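PDB 3FP0: 15-O-acetyltransferase from Fusarium sporotrichioides, which transfers an acetyl group to the 15-hydroxyl of trichothecene intermediates such as 15-deacetylcalonectrin, a step on the route to T-2 toxin. Local coordinates for residues 278-283 with 505-510; 434-439 with 476-481; 470-475 with 492-497. One frame throughout, in Å; residues are numbered along the deposited sequence. Where two conformers were deposited one is given.

In the fold
All three contacts involve the mixed sheet formed by strands 268-269, 431-441, 477-483, 486-494 and 277-283, and all three are buried. Contact 2 is the most central and the largest, a parallel strand pair whose ladder of backbone bonds is finished by a salt bridge. Contact 3 lies at the end of strand 486-494, where side-chain amides and waters join a loop to it; contacts 2 and 3 both reach the bound trichothecene. Contact 1 is the smallest and most peripheral, setting helix 500-516 against edge strand 277-283 beside a bound sugar. Y506 packs on P434 and L476, tying contacts 1 and 2, and R278 pairs with D495, tying 1 and 3.

Contact 1: 278-283 with 505-510; sequences RCVIHK and KYLQSI. With GLC (alpha-D-glucopyranose), chain B; Z9N (alpha-D-fructofuranose), chain C.
H282 and V280 on strand 277-283 meet L507 and Q508 of helix 500-516 in an alpha/beta layer, the helix lying over an edge strand of a mixed five-stranded sheet. The two short segments run in the same general direction, their axes 26° apart and 9.2 Å at closest approach. L507 supplies the apolar part: its CD2 rests against the strand's backbone around V280 O and H282 N, and sits 3.9 Å from V280 CG1 in one of two V280 conformers.

Following H282 outward, CB lies against L507 CD2 and glucose C6, and CG is also near that C6. With CG anti to the backbone N (chi1 -174°), the ring leaves the strand toward the helix. ND1 donates to Q508 OE1 at 3.2 Å; the oxygen offers a lone pair in its carbonyl plane, but the bond bends to 141° at the hydrogen and OE1 stands off the imidazole plane. Q508 reaches it with a chain bent at chi2 but was modelled in two conformers, so the bond may hold only part of the time. CD2 faces fructose O4 more loosely, and CE1 passes 3.4 Å from glucose O5.

The sugar is a disaccharide, glucose C1 joined to fructose through O2, away from the trichothecene site. Glucose O4 adds a weak bond to I281 O. At the tip of the imidazole, NE2 pairs with fructose O4 at 3.0 Å, near the ring plane.

Contact 2: 434-439 with 476-481; sequences PLFISD and LAIRLD. With FP0 ((3alpha)-15-hydroxy-12,13-epoxytrichothec-9-en-3-yl acetate), chain D.
L435 through D439 run beside A477 through D481 as two neighbouring parallel strands of the mixed sheet. The backbone bonds come first: L435 N to L476 O, I478 N to L435 O, I437 N to I478 O, L480 N to I437 O and D439 N to L480 O, an unbroken parallel ladder.

Apolar contacts flank it. P434, just before the strand, sets its CB 3.7 Å from I478 CD1; on the face of I478 and L480, F436 turns the edge of its ring to L480 CB, 3.8 Å from CE1. The other face looks toward the trichothecene: L435 CD2 lies 3.6 Å from its C10, and I437 CD1, A477 CB and the ligand's methyl C16 gather in one three-way apolar contact.

R479 leaves from that same face and reaches D439. Extended from CG to NE, it grips D439 OD2 side-on with NE and NH1 (2.9 Å from NH1), the oxygen lying near the guanidinium plane. The NE bond, modelled at 2.5 Å, is probably drawn too short. I437 CG2 sits over the guanidinium centre, 3.7 Å above it. Because R195 also bridges to OD2, two arginines meet one carboxylate oxygen, which would probably favour the ionised form of D439.

Contact 3: 470-475 with 492-497; sequences NQSLPY and IYNDAN. With FP0 ((3alpha)-15-hydroxy-12,13-epoxytrichothec-9-en-3-yl acetate), chain D.
Q471 meets I492 and N494 where the loop joining strands 457-469 and 477-483 folds against the end of strand 486-494, the second strand of the hairpin 477-483/486-494 in the mixed sheet. These three residues bury most of the contact.

Q471 lays its CB on I492 CG1 at 3.7 Å and on the backbone N of Y493. Beyond CG the chain bends (chi2 71°) and turns back over its own loop. There OE1 accepts from L473 N at 2.9 Å, the donor standing above the carbonyl plane instead of on a lone pair. NE2 settles 3.4 Å above the centre of the Y475 ring and makes a weak bond to Y475 O, so the amide braces the loop from within.

I492 carries the contact on toward the substrate pocket: its CD1 lies 3.8 Å from methyl C16 of the bound trichothecene. Y475 OH comes within 3.4 Å of the ligand's C10 and is itself hydrogen-bonded to Y51 OH.

The trans first torsion of N494 (chi1 -165°) carries its amide across to the loop, and ND2 gives a fairly straight bond to Q471 O, 161° at the hydrogen. This bond lies in the amide plane of N494 and falls on a lone pair of the carbonyl. N494 OD1 accepts from A275 N, so both ends of the amide are held.

Farther along, N497 packs its amide on P474 while Q271 and G273 hold its ND2. Two waters also link the segments: one donates to L473 O and accepts from N494 N, and the other bridges S472 O and N497 OD1, 2.8 Å from each.

Contact 1: 278-283 with 505-510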
loop_
_atom_site.group_PDB
_atom_site.type_symbol
_atom_site.label_atom_id
_atom_site.label_comp_id
_atom_site.label_asym_id
_atom_site.label_seq_id
_atom_site.Cartn_x
_atom_site.Cartn_y
_atom_site.Cartn_z
ATOM N N ARG A 278 11.258 7.750 -6.348
ATOM C CA ARG A 278 11.172 9.000 -5.631
ATOM C C ARG A 278 9.729 9.241 -5.205
ATOM O O ARG A 278 8.811 8.632 -5.727
ATOM C CB ARG A 278 11.641 10.187 -6.499
ATOM C CG ARG A 278 13.108 10.164 -7.009
ATOM C CD ARG A 278 14.110 10.207 -5.863
ATOM N NE ARG A 278 15.489 10.209 -6.354
ATOM C CZ ARG A 278 16.564 10.172 -5.564
ATOM N NH1 ARG A 278 16.422 10.123 -4.237
ATOM N NH2 ARG A 278 17.787 10.176 -6.099
ATOM N N CYS A 279 9.527 10.211 -4.322
ATOM C CA CYS A 279 8.192 10.542 -3.850
ATOM C C CYS A 279 8.148 12.041 -3.489
ATOM O O CYS A 279 9.096 12.566 -2.921
ATOM C CB CYS A 279 7.835 9.659 -2.662
ATOM S SG CYS A 279 6.205 9.898 -1.927
ATOM N N VAL A 280 7.070 12.716 -3.899
ATOM C CA VAL A 280 6.742 14.085 -3.476
ATOM C C VAL A 280 5.462 13.983 -2.632
ATOM O O VAL A 280 4.563 13.230 -2.980
ATOM C CB VAL A 280 6.482 15.001 -4.704
ATOM C CG1 VAL A 280 6.309 16.481 -4.287
ATOM C CG2 VAL A 280 7.597 14.851 -5.732
ATOM N N ILE A 281 5.397 14.730 -1.536
ATOM C CA ILE A 281 4.310 14.589 -0.557
ATOM C C ILE A 281 3.705 15.973 -0.315
ATOM O O ILE A 281 4.440 17.008 -0.271
ATOM C CB ILE A 281 4.864 14.047 0.798
ATOM C CG1 ILE A 281 5.552 12.676 0.645
ATOM C CG2 ILE A 281 3.752 14.002 1.907
ATOM C CD1 ILE A 281 6.418 12.316 1.882
ATOM N N HIS A 282 2.382 16.011 -0.159
ATOM C CA HIS A 282 1.688 17.213 0.269
ATOM C C HIS A 282 0.757 16.795 1.394
ATOM O O HIS A 282 -0.228 16.054 1.205
ATOM C CB HIS A 282 0.891 17.903 -0.859
ATOM C CG HIS A 282 0.292 19.207 -0.445
ATOM N ND1 HIS A 282 0.774 20.417 -0.885
ATOM C CD2 HIS A 282 -0.725 19.494 0.402
ATOM C CE1 HIS A 282 0.094 21.396 -0.311
ATOM N NE2 HIS A 282 -0.811 20.861 0.486
ATOM N N LYS A 283 1.095 17.281 2.576
ATOM C CA LYS A 283 0.311 17.041 3.745
ATOM C C LYS A 283 -0.617 18.266 3.862
ATOM O O LYS A 283 -0.149 19.370 4.178
ATOM C CB LYS A 283 1.261 16.888 4.944
ATOM C CG LYS A 283 2.133 15.624 4.861
ATOM C CD LYS A 283 2.825 15.242 6.194
ATOM C CE LYS A 283 3.072 13.717 6.318
ATOM N NZ LYS A 283 1.841 12.788 6.231
ATOM N N LYS A 505 4.965 20.260 -9.466
ATOM C CA LYS A 505 4.035 21.146 -10.166
ATOM C C LYS A 505 2.662 20.487 -10.304
ATOM O O LYS A 505 1.636 21.096 -10.027
ATOM C CB LYS A 505 4.630 21.526 -11.520
ATOM C CG LYS A 505 3.746 22.320 -12.478
ATOM C CD LYS A 505 4.631 22.939 -13.570
ATOM N N TYR A 506 2.666 19.225 -10.710
ATOM C CA TYR A 506 1.450 18.470 -10.936
ATOM C C TYR A 506 0.720 18.188 -9.616
ATOM O O TYR A 506 -0.491 18.362 -9.521
ATOM C CB TYR A 506 1.777 17.176 -11.677
ATOM C CG TYR A 506 0.550 16.359 -12.027
ATOM C CD1 TYR A 506 -0.460 16.900 -12.837
ATOM C CD2 TYR A 506 0.404 15.041 -11.559
ATOM C CE1 TYR A 506 -1.575 16.147 -13.176
ATOM C CE2 TYR A 506 -0.704 14.272 -11.890
ATOM C CZ TYR A 506 -1.702 14.845 -12.701
ATOM O OH TYR A 506 -2.816 14.129 -13.051
ATOM N N LEU A 507 1.447 17.762 -8.586
ATOM C CA LEU A 507 0.815 17.590 -7.278
ATOM C C LEU A 507 0.167 18.899 -6.770
ATOM O O LEU A 507 -0.935 18.891 -6.213
ATOM C CB LEU A 507 1.840 17.078 -6.254
ATOM C CG LEU A 507 1.312 16.802 -4.841
ATOM C CD1 LEU A 507 0.000 15.930 -4.783
ATOM C CD2 LEU A 507 2.460 16.163 -4.059
ATOM N N GLN A 508 0.862 20.019 -6.952
ATOM C CA GLN A 508 0.352 21.329 -6.512
ATOM C C GLN A 508 -0.935 21.695 -7.241
ATOM O O GLN A 508 -1.897 22.247 -6.639
ATOM C CB GLN A 508 1.409 22.408 -6.737
ATOM C CG GLN A 508 2.581 22.338 -5.764
ATOM C CD GLN A 508 2.135 22.277 -4.310
ATOM O OE1 GLN A 508 1.940 21.186 -3.737
ATOM N NE2 GLN A 508 1.939 23.442 -3.717
ATOM N N SER A 509 -0.953 21.405 -8.539
ATOM C CA SER A 509 -2.153 21.638 -9.355
ATOM C C SER A 509 -3.346 20.850 -8.805
ATOM O O SER A 509 -4.432 21.430 -8.609
ATOM C CB SER A 509 -1.896 21.276 -10.816
ATOM O OG SER A 509 -3.034 21.532 -11.632
ATOM N N ILE A 510 -3.142 19.546 -8.556
ATOM C CA ILE A 510 -4.152 18.683 -7.947
ATOM C C ILE A 510 -4.680 19.290 -6.645
ATOM O O ILE A 510 -5.897 19.435 -6.453
ATOM C CB ILE A 510 -3.618 17.236 -7.661
ATOM C CG1 ILE A 510 -3.182 16.511 -8.956
ATOM C CG2 ILE A 510 -4.662 16.382 -6.900
ATOM C CD1 ILE A 510 -2.427 15.162 -8.672
HETATM C C1 GLC B . 3.170 22.023 2.006
HETATM C C2 GLC B . 4.481 21.950 2.836
HETATM C C3 GLC B . 5.691 21.423 2.054
HETATM C C4 GLC B . 5.203 20.401 1.039
HETATM C C5 GLC B . 4.447 21.233 0.017
HETATM C C6 GLC B . 4.037 20.403 -1.183
HETATM O O2 GLC B . 4.825 23.198 3.438
HETATM O O3 GLC B . 6.584 20.846 2.972
HETATM O O4 GLC B . 6.253 19.620 0.496
HETATM O O5 GLC B . 3.323 21.901 0.583
HETATM O O6 GLC B . 4.942 20.774 -2.190
HETATM O O2 Z9N C . 2.524 23.274 2.217
HETATM C C1 Z9N C . 2.121 23.991 4.500
HETATM O O1 Z9N C . 2.595 22.952 5.343
HETATM C C2 Z9N C . 1.511 23.415 3.210
HETATM O O5 Z9N C . 0.601 24.332 2.633
HETATM C C3 Z9N C . 0.610 22.208 3.514
HETATM O O3 Z9N C . 1.025 21.484 4.660
HETATM C C4 Z9N C . -0.766 22.796 3.772
HETATM O O4 Z9N C . -1.750 22.148 3.014
HETATM C C5 Z9N C . -0.702 24.186 3.178
HETATM C C6 Z9N C . -1.088 25.275 4.180
HETATM O O6 Z9N C . -0.366 26.476 3.935
#

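Contact 2: 434-439 with 476-481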
loop_
_atom_site.group_PDB
_atom_site.type_symbol
_atom_site.label_atom_id
_atom_site.label_comp_id
_atom_site.label_asym_id
_atom_site.label_seq_id
_atom_site.Cartn_x
_atom_site.Cartn_y
_atom_site.Cartn_z
ATOM N N PRO A 434 -1.724 8.922 -15.309
ATOM C CA PRO A 434 -1.523 8.773 -13.859
ATOM C C PRO A 434 -2.530 7.818 -13.232
ATOM O O PRO A 434 -3.676 7.733 -13.700
ATOM C CB PRO A 434 -1.756 10.196 -13.339
ATOM C CG PRO A 434 -1.292 11.063 -14.514
ATOM C CD PRO A 434 -1.968 10.342 -15.649
ATOM N N LEU A 435 -2.107 7.148 -12.166
ATOM C CA LEU A 435 -2.948 6.152 -11.491
ATOM C C LEU A 435 -3.276 6.683 -10.105
ATOM O O LEU A 435 -2.395 7.277 -9.442
ATOM C CB LEU A 435 -2.218 4.804 -11.403
ATOM C CG LEU A 435 -2.886 3.725 -10.526
ATOM C CD1 LEU A 435 -4.285 3.373 -11.052
ATOM C CD2 LEU A 435 -2.032 2.472 -10.425
ATOM N N PHE A 436 -4.534 6.528 -9.685
ATOM C CA PHE A 436 -4.953 6.921 -8.342
ATOM C C PHE A 436 -5.090 5.730 -7.391
ATOM O O PHE A 436 -5.634 4.689 -7.753
ATOM C CB PHE A 436 -6.268 7.757 -8.375
ATOM C CG PHE A 436 -6.761 8.203 -7.006
ATOM C CD1 PHE A 436 -5.967 9.000 -6.177
ATOM C CD2 PHE A 436 -8.045 7.847 -6.558
ATOM C CE1 PHE A 436 -6.406 9.406 -4.906
ATOM C CE2 PHE A 436 -8.492 8.270 -5.297
ATOM C CZ PHE A 436 -7.660 9.048 -4.463
ATOM N N ILE A 437 -4.608 5.908 -6.165
ATOM C CA ILE A 437 -4.688 4.879 -5.130
ATOM C C ILE A 437 -5.328 5.487 -3.871
ATOM O O ILE A 437 -4.785 6.430 -3.278
ATOM C CB ILE A 437 -3.282 4.260 -4.781
ATOM C CG1 ILE A 437 -2.548 3.820 -6.057
ATOM C CG2 ILE A 437 -3.438 3.075 -3.779
ATOM C CD1 ILE A 437 -1.054 3.713 -5.953
ATOM N N SER A 438 -6.464 4.925 -3.454
ATOM C CA SER A 438 -7.185 5.441 -2.309
ATOM C C SER A 438 -7.150 4.543 -1.062
ATOM O O SER A 438 -7.734 3.455 -1.056
ATOM C CB SER A 438 -8.632 5.741 -2.688
ATOM O OG SER A 438 -9.225 6.438 -1.613
ATOM N N ASP A 439 -6.499 5.021 0.000
ATOM C CA ASP A 439 -6.211 4.187 1.205
ATOM C C ASP A 439 -7.075 4.440 2.463
ATOM O O ASP A 439 -7.147 3.585 3.354
ATOM C CB ASP A 439 -4.718 4.272 1.565
ATOM C CG ASP A 439 -3.828 3.425 0.621
ATOM O OD1 ASP A 439 -4.382 2.684 -0.239
ATOM O OD2 ASP A 439 -2.579 3.498 0.724
ATOM N N LEU A 476 2.965 8.094 -13.115
ATOM C CA LEU A 476 2.726 8.709 -11.818
ATOM C C LEU A 476 1.639 7.943 -11.084
ATOM O O LEU A 476 0.601 7.607 -11.680
ATOM C CB LEU A 476 2.386 10.185 -11.955
ATOM C CG LEU A 476 3.442 11.070 -12.640
ATOM C CD1 LEU A 476 2.994 12.515 -12.556
ATOM C CD2 LEU A 476 4.805 10.897 -11.988
ATOM N N ALA A 477 1.908 7.611 -9.819
ATOM C CA ALA A 477 0.858 7.032 -8.967
ATOM C C ALA A 477 0.620 7.964 -7.819
ATOM O O ALA A 477 1.572 8.376 -7.138
ATOM C CB ALA A 477 1.253 5.625 -8.442
ATOM N N ILE A 478 -0.647 8.282 -7.589
ATOM C CA ILE A 478 -1.049 9.237 -6.580
ATOM C C ILE A 478 -1.815 8.505 -5.495
ATOM O O ILE A 478 -2.782 7.800 -5.788
ATOM C CB ILE A 478 -1.914 10.414 -7.167
ATOM C CG1 ILE A 478 -1.189 11.151 -8.299
ATOM C CG2 ILE A 478 -2.299 11.399 -6.052
ATOM C CD1 ILE A 478 -1.547 10.684 -9.649
ATOM N N ARG A 479 -1.362 8.673 -4.247
ATOM C CA ARG A 479 -1.932 7.964 -3.119
ATOM C C ARG A 479 -2.464 8.933 -2.084
ATOM O O ARG A 479 -1.757 9.843 -1.637
ATOM C CB ARG A 479 -0.864 7.074 -2.501
ATOM C CG ARG A 479 -1.345 6.054 -1.531
ATOM C CD ARG A 479 -0.152 5.119 -1.279
ATOM N NE ARG A 479 -0.682 3.838 -0.912
ATOM C CZ ARG A 479 -0.534 2.696 -1.570
ATOM N NH1 ARG A 479 -1.127 1.665 -1.054
ATOM N NH2 ARG A 479 0.200 2.561 -2.681
ATOM N N LEU A 480 -3.694 8.703 -1.679
ATOM C CA LEU A 480 -4.342 9.511 -0.652
ATOM C C LEU A 480 -4.606 8.724 0.615
ATOM O O LEU A 480 -5.168 7.641 0.548
ATOM C CB LEU A 480 -5.701 10.028 -1.188
ATOM C CG LEU A 480 -6.582 10.846 -0.212
ATOM C CD1 LEU A 480 -5.997 12.203 -0.008
ATOM C CD2 LEU A 480 -8.044 10.942 -0.711
ATOM N N ASP A 481 -4.266 9.285 1.767
ATOM C CA ASP A 481 -4.781 8.769 3.044
ATOM C C ASP A 481 -5.005 9.918 4.033
ATOM O O ASP A 481 -4.965 11.109 3.651
ATOM C CB ASP A 481 -3.876 7.638 3.624
ATOM C CG ASP A 481 -2.466 8.128 4.009
ATOM O OD1 ASP A 481 -2.204 9.346 4.088
ATOM O OD2 ASP A 481 -1.611 7.274 4.313
HETATM C C2 FP0 D . -1.284 -2.985 -9.395
HETATM C C6 FP0 D . -1.113 -1.436 -6.889
HETATM C C5 FP0 D . -1.777 -2.855 -7.006
HETATM C C4 FP0 D . -3.122 -2.799 -7.745
HETATM C C3 FP0 D . -2.815 -2.969 -9.260
HETATM C C11 FP0 D . -1.025 -0.755 -8.277
HETATM C C10 FP0 D . -0.016 0.412 -8.273
HETATM C C9 FP0 D . 0.916 0.597 -7.294
HETATM C C8 FP0 D . 0.990 -0.263 -6.056
HETATM C C12 FP0 D . -1.000 -3.664 -8.068
HETATM C C13 FP0 D . 0.327 -4.312 -7.807
HETATM O O4 FP0 D . -5.465 -2.592 -9.721
HETATM C C17 FP0 D . -4.726 -1.759 -10.239
HETATM C C18 FP0 D . -5.132 -0.544 -11.032
HETATM O O3 FP0 D . -3.331 -1.924 -10.079
HETATM O O2 FP0 D . -0.891 -5.085 -8.015
HETATM O O1 FP0 D . -0.710 -1.657 -9.372
HETATM C C14 FP0 D . -2.004 -3.559 -5.649
HETATM C C7 FP0 D . 0.319 -1.600 -6.332
HETATM C C15 FP0 D . -2.015 -0.545 -6.030
HETATM O O12 FP0 D . -1.767 -0.636 -4.615
HETATM C C16 FP0 D . 1.919 1.706 -7.392
#

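Contact 3: 470-475 with 492-497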
loop_
_atom_site.group_PDB
_atom_site.type_symbol
_atom_site.label_atom_id
_atom_site.label_comp_id
_atom_site.label_asym_id
_atom_site.label_seq_id
_atom_site.Cartn_x
_atom_site.Cartn_y
_atom_site.Cartn_z
ATOM N N ASN A 470 7.949 1.932 -3.836
ATOM C CA ASN A 470 9.001 2.095 -4.866
ATOM C C ASN A 470 8.389 2.159 -6.255
ATOM O O ASN A 470 7.642 1.263 -6.613
ATOM C CB ASN A 470 9.956 0.937 -4.811
ATOM C CG ASN A 470 10.977 1.094 -3.724
ATOM O OD1 ASN A 470 11.151 2.189 -3.105
ATOM N ND2 ASN A 470 11.677 0.004 -3.469
ATOM N N GLN A 471 8.680 3.224 -7.019
ATOM C CA GLN A 471 8.220 3.265 -8.421
ATOM C C GLN A 471 9.372 3.127 -9.401
ATOM O O GLN A 471 10.265 3.979 -9.422
ATOM C CB GLN A 471 7.457 4.548 -8.754
ATOM C CG GLN A 471 7.075 4.640 -10.249
ATOM C CD GLN A 471 5.963 3.648 -10.638
ATOM O OE1 GLN A 471 6.225 2.468 -10.829
ATOM N NE2 GLN A 471 4.750 4.148 -10.826
ATOM N N SER A 472 9.322 2.069 -10.205
ATOM C CA SER A 472 10.319 1.836 -11.243
ATOM C C SER A 472 9.661 1.688 -12.623
ATOM O O SER A 472 10.311 1.260 -13.576
ATOM C CB SER A 472 11.146 0.585 -10.906
ATOM O OG SER A 472 12.242 0.962 -10.086
ATOM N N LEU A 473 8.362 1.963 -12.702
ATOM C CA LEU A 473 7.658 2.050 -13.970
ATOM C C LEU A 473 7.400 3.510 -14.269
ATOM O O LEU A 473 7.447 4.341 -13.363
ATOM C CB LEU A 473 6.359 1.216 -13.946
ATOM C CG LEU A 473 6.539 -0.314 -14.003
ATOM C CD1 LEU A 473 5.199 -0.986 -14.239
ATOM C CD2 LEU A 473 7.537 -0.778 -15.052
ATOM N N PRO A 474 7.152 3.859 -15.550
ATOM C CA PRO A 474 7.182 5.293 -15.885
ATOM C C PRO A 474 5.863 6.034 -15.793
ATOM O O PRO A 474 5.622 6.957 -16.571
ATOM C CB PRO A 474 7.673 5.261 -17.338
ATOM C CG PRO A 474 6.938 4.005 -17.884
ATOM C CD PRO A 474 6.975 3.017 -16.755
ATOM N N TYR A 475 5.004 5.637 -14.849
ATOM C CA TYR A 475 3.759 6.361 -14.603
ATOM C C TYR A 475 3.746 7.034 -13.221
ATOM O O TYR A 475 4.406 6.591 -12.278
ATOM C CB TYR A 475 2.521 5.467 -14.789
ATOM C CG TYR A 475 2.349 4.330 -13.779
ATOM C CD1 TYR A 475 1.456 4.465 -12.702
ATOM C CD2 TYR A 475 3.063 3.126 -13.924
ATOM C CE1 TYR A 475 1.270 3.413 -11.772
ATOM C CE2 TYR A 475 2.909 2.070 -13.002
ATOM C CZ TYR A 475 1.987 2.220 -11.933
ATOM O OH TYR A 475 1.820 1.186 -11.040
ATOM N N ILE A 492 4.390 8.954 -6.307
ATOM C CA ILE A 492 5.602 8.184 -6.618
ATOM C C ILE A 492 5.927 8.235 -8.115
ATOM O O ILE A 492 5.052 8.278 -8.970
ATOM C CB ILE A 492 5.550 6.725 -6.057
ATOM C CG1 ILE A 492 4.539 5.845 -6.849
ATOM C CG2 ILE A 492 5.288 6.796 -4.514
ATOM C CD1 ILE A 492 4.361 4.366 -6.299
ATOM N N TYR A 493 7.207 8.270 -8.416
ATOM C CA TYR A 493 7.673 8.434 -9.792
ATOM C C TYR A 493 9.084 7.937 -9.799
ATOM O O TYR A 493 9.758 7.923 -8.741
ATOM C CB TYR A 493 7.570 9.920 -10.277
ATOM C CG TYR A 493 8.556 10.878 -9.672
ATOM C CD1 TYR A 493 9.722 11.253 -10.354
ATOM C CD2 TYR A 493 8.346 11.397 -8.377
ATOM C CE1 TYR A 493 10.644 12.155 -9.758
ATOM C CE2 TYR A 493 9.225 12.254 -7.796
ATOM C CZ TYR A 493 10.371 12.644 -8.487
ATOM O OH TYR A 493 11.254 13.500 -7.859
ATOM N N ASN A 494 9.522 7.463 -10.957
ATOM C CA ASN A 494 10.926 7.140 -11.146
ATOM C C ASN A 494 11.669 8.321 -11.765
ATOM O O ASN A 494 11.183 8.901 -12.751
ATOM C CB ASN A 494 11.078 5.868 -11.994
ATOM C CG ASN A 494 12.457 5.313 -11.905
ATOM O OD1 ASN A 494 13.331 5.760 -12.617
ATOM N ND2 ASN A 494 12.681 4.381 -10.976
ATOM N N ASP A 495 12.811 8.713 -11.185
ATOM C CA ASP A 495 13.471 9.981 -11.653
ATOM C C ASP A 495 14.234 9.951 -13.002
ATOM O O ASP A 495 14.799 10.957 -13.406
ATOM C CB ASP A 495 14.280 10.694 -10.554
ATOM C CG ASP A 495 15.539 9.953 -10.165
ATOM O OD1 ASP A 495 15.949 8.986 -10.843
ATOM O OD2 ASP A 495 16.137 10.336 -9.157
ATOM N N ALA A 496 14.233 8.811 -13.696
ATOM C CA ALA A 496 14.612 8.757 -15.115
ATOM C C ALA A 496 13.471 9.328 -15.959
ATOM O O ALA A 496 13.703 9.889 -17.044
ATOM C CB ALA A 496 14.890 7.346 -15.540
ATOM N N ASN A 497 12.238 9.214 -15.454
ATOM C CA ASN A 497 11.063 9.442 -16.310
ATOM C C ASN A 497 10.476 10.828 -16.152
ATOM O O ASN A 497 9.888 11.355 -17.111
ATOM C CB ASN A 497 9.973 8.378 -16.069
ATOM C CG ASN A 497 10.515 6.979 -16.155
ATOM O OD1 ASN A 497 10.267 6.149 -15.255
ATOM N ND2 ASN A 497 11.304 6.704 -17.218
HETATM C C2 FP0 D . -1.284 -2.985 -9.395
HETATM C C6 FP0 D . -1.113 -1.436 -6.889
HETATM C C5 FP0 D . -1.777 -2.855 -7.006
HETATM C C4 FP0 D . -3.122 -2.799 -7.745
HETATM C C3 FP0 D . -2.815 -2.969 -9.260
HETATM C C11 FP0 D . -1.025 -0.755 -8.277
HETATM C C10 FP0 D . -0.016 0.412 -8.273
HETATM C C9 FP0 D . 0.916 0.597 -7.294
HETATM C C8 FP0 D . 0.990 -0.263 -6.056
HETATM C C12 FP0 D . -1.000 -3.664 -8.068
HETATM C C13 FP0 D . 0.327 -4.312 -7.807
HETATM O O4 FP0 D . -5.465 -2.592 -9.721
HETATM C C17 FP0 D . -4.726 -1.759 -10.239
HETATM C C18 FP0 D . -5.132 -0.544 -11.032
HETATM O O3 FP0 D . -3.331 -1.924 -10.079
HETATM O O2 FP0 D . -0.891 -5.085 -8.015
HETATM O O1 FP0 D . -0.710 -1.657 -9.372
HETATM C C14 FP0 D . -2.004 -3.559 -5.649
HETATM C C7 FP0 D . 0.319 -1.600 -6.332
HETATM C C15 FP0 D . -2.015 -0.545 -6.030
HETATM O O12 FP0 D . -1.767 -0.636 -4.615
HETATM C C16 FP0 D . 1.919 1.706 -7.392
HETATM O O HOH W 1 10.332 3.339 -15.504
HETATM O O HOH W 2 7.719 7.164 -12.961
#